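Local atomic coordinates of adapter protein MecA 1 (Bacillus subtilis, PDB entry 3JTP), a protein that recognises unfolded, aggregated and regulatory proteins such as ComK and targets them to the ClpC protease, thereby restraining the development of competence. Residues 31-36 with 82-88. The protein carries 3 engineered substitutions. Sequence-based numbering, arbitrary orientation.
Sequences KTTLYS and LIISEHA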
loop_
_atom_site.group_PDB
_atom_site.type_symbol
_atom_site.label_atom_id
_atom_site.label_comp_id
_atom_site.label_asym_id
_atom_site.label_seq_id
_atom_site.Cartn_x
_atom_site.Cartn_y
_atom_site.Cartn_z
ATOM N N LYS A 31 3.746 2.113 -8.473
ATOM C CA LYS A 31 3.109 3.212 -7.737
ATOM C C LYS A 31 2.270 2.776 -6.524
ATOM O O LYS A 31 1.415 1.897 -6.615
ATOM C CB LYS A 31 2.294 4.101 -8.677
ATOM C CG LYS A 31 3.072 4.552 -9.903
ATOM C CD LYS A 31 2.152 5.205 -10.932
ATOM C CE LYS A 31 2.718 5.123 -12.351
ATOM N NZ LYS A 31 1.694 5.522 -13.374
ATOM N N THR A 32 2.542 3.406 -5.389
ATOM C CA THR A 32 1.761 3.189 -4.190
ATOM C C THR A 32 1.411 4.545 -3.595
ATOM O O THR A 32 2.252 5.439 -3.558
ATOM C CB THR A 32 2.513 2.318 -3.167
ATOM O OG1 THR A 32 3.836 2.841 -2.959
ATOM C CG2 THR A 32 2.617 0.894 -3.666
ATOM N N THR A 33 0.153 4.709 -3.183
ATOM C CA THR A 33 -0.265 5.889 -2.431
ATOM C C THR A 33 -0.846 5.440 -1.092
ATOM O O THR A 33 -1.600 4.466 -1.019
ATOM C CB THR A 33 -1.275 6.761 -3.234
ATOM O OG1 THR A 33 -0.645 7.203 -4.441
ATOM C CG2 THR A 33 -1.743 7.997 -2.426
ATOM N N LEU A 34 -0.467 6.135 -0.027
ATOM C CA LEU A 34 -0.874 5.737 1.312
ATOM C C LEU A 34 -1.844 6.740 1.933
ATOM O O LEU A 34 -1.598 7.944 1.894
ATOM C CB LEU A 34 0.367 5.554 2.202
ATOM C CG LEU A 34 0.120 5.114 3.648
ATOM C CD1 LEU A 34 -0.208 3.614 3.748
ATOM C CD2 LEU A 34 1.337 5.459 4.511
ATOM N N TYR A 35 -2.941 6.230 2.498
ATOM C CA TYR A 35 -3.928 7.042 3.204
ATOM C C TYR A 35 -4.147 6.475 4.613
ATOM O O TYR A 35 -3.856 5.300 4.854
ATOM C CB TYR A 35 -5.292 7.013 2.485
ATOM C CG TYR A 35 -5.335 7.590 1.092
ATOM C CD1 TYR A 35 -5.874 8.853 0.840
ATOM C CD2 TYR A 35 -4.866 6.858 0.016
ATOM C CE1 TYR A 35 -5.918 9.366 -0.453
ATOM C CE2 TYR A 35 -4.902 7.359 -1.264
ATOM C CZ TYR A 35 -5.420 8.602 -1.496
ATOM O OH TYR A 35 -5.422 9.051 -2.791
ATOM N N SER A 36 -4.682 7.285 5.529
ATOM C CA SER A 36 -5.323 6.731 6.733
ATOM C C SER A 36 -6.812 6.973 6.667
ATOM O O SER A 36 -7.266 7.892 5.986
ATOM C CB SER A 36 -4.778 7.321 8.046
ATOM O OG SER A 36 -4.732 8.738 8.028
ATOM N N LEU A 82 -4.525 11.963 3.162
ATOM C CA LEU A 82 -3.506 11.531 2.234
ATOM C C LEU A 82 -2.156 11.698 2.916
ATOM O O LEU A 82 -1.839 12.769 3.422
ATOM C CB LEU A 82 -3.585 12.344 0.948
ATOM C CG LEU A 82 -2.446 12.207 -0.050
ATOM C CD1 LEU A 82 -2.246 10.767 -0.454
ATOM C CD2 LEU A 82 -2.742 13.082 -1.281
ATOM N N ILE A 83 -1.362 10.633 2.946
ATOM C CA ILE A 83 -0.121 10.660 3.727
ATOM C C ILE A 83 1.081 10.811 2.804
ATOM O O ILE A 83 1.871 11.744 2.966
ATOM C CB ILE A 83 -0.008 9.413 4.678
ATOM C CG1 ILE A 83 -1.198 9.392 5.637
ATOM C CG2 ILE A 83 1.319 9.410 5.458
ATOM C CD1 ILE A 83 -1.483 8.028 6.256
ATOM N N ILE A 84 1.203 9.903 1.834
ATOM C CA ILE A 84 2.199 10.015 0.766
ATOM C C ILE A 84 1.528 9.631 -0.554
ATOM O O ILE A 84 0.743 8.667 -0.597
ATOM C CB ILE A 84 3.394 9.042 0.973
ATOM C CG1 ILE A 84 3.913 9.102 2.407
ATOM C CG2 ILE A 84 4.525 9.335 -0.037
ATOM C CD1 ILE A 84 4.761 10.322 2.689
ATOM N N SER A 85 1.825 10.361 -1.630
ATOM C CA SER A 85 1.325 9.925 -2.934
ATOM C C SER A 85 2.410 9.346 -3.833
ATOM O O SER A 85 3.556 9.787 -3.811
ATOM C CB SER A 85 0.545 11.025 -3.667
ATOM O OG SER A 85 1.255 12.246 -3.712
ATOM N N GLU A 86 2.032 8.315 -4.580
ATOM C CA GLU A 86 2.824 7.802 -5.696
ATOM C C GLU A 86 4.065 6.956 -5.348
ATOM O O GLU A 86 4.299 5.929 -5.985
ATOM C CB GLU A 86 3.166 8.931 -6.689
ATOM C CG GLU A 86 1.925 9.563 -7.339
ATOM C CD GLU A 86 2.182 10.025 -8.758
ATOM O OE1 GLU A 86 3.368 10.055 -9.166
ATOM O OE2 GLU A 86 1.201 10.353 -9.467
ATOM N N HIS A 87 4.849 7.374 -4.360
ATOM C CA HIS A 87 6.006 6.585 -3.980
ATOM C C HIS A 87 6.002 6.270 -2.477
ATOM O O HIS A 87 7.029 6.330 -1.799
ATOM C CB HIS A 87 7.276 7.295 -4.467
ATOM C CG HIS A 87 7.184 7.706 -5.908
ATOM N ND1 HIS A 87 6.882 8.991 -6.302
ATOM C CD2 HIS A 87 7.272 6.974 -7.049
ATOM C CE1 HIS A 87 6.826 9.046 -7.624
ATOM N NE2 HIS A 87 7.056 7.836 -8.100
ATOM N N ALA A 88 4.823 5.903 -1.982
ATOM C CA ALA A 88 4.604 5.730 -0.550
ATOM C C ALA A 88 5.525 4.703 0.110
ATOM O O ALA A 88 6.183 5.014 1.087
ATOM C CB ALA A 88 3.137 5.406 -0.269
#
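Leu34 pairs with Ile84 through both of its backbone polar atoms: Leu34 N donates to Ile84 O at 2.9 Å, and Leu34 O accepts a weak bond of 3.4 Å from Ile84 N. Leu34 O also takes Ile83 N at 2.9 Å, so one carbonyl serves two consecutive amides. Ile83 and Ile84 thus both lie opposite Leu34, a classic beta bulge; of the two bulge residues, Ile83, with phi/psi of -105/-55°, is the one that departs from extended geometry, and the register shifts by one before Tyr35 pairs with Leu82. Past Ile84 the chain leaves the strand, but bonding continues. Thr33 contributes a side-chain bond, its OG1 accepting Glu86 N at 2.9 Å, and the backbone bonds resume at Thr32, whose N donates to Glu86 O and whose O accepts Ala88 N, both at 3.1 Å. These bonds tie the turn to strand 31-37 just where His87 takes the N-cap position of helix 88-96, and Thr32 OG1 also accepts Leu89 N. In this C-terminal, ClpC-interacting domain of MecA, strand 81-84 is an outer strand of the antiparallel sheet, and strand 31-37 separates it from strand 40-46. On the face bearing Tyr35, Leu82 CD1 makes a CH-pi contact 4.1 Å from the Tyr35 ring centroid, while the Tyr35 side chain also touches Leu76 of helix 73-79. On the face bearing Leu34, Leu34 CB meets Ala88 CB at 3.7 Å and Leu34 CD2 lies 4.1 Å from Ile83 CG2; Phe16 and Val19 of helix 16-24 touch the Leu34 side chain. Toward the strand end, Ile83 CD1 packs 3.4 Å from Ser36 N.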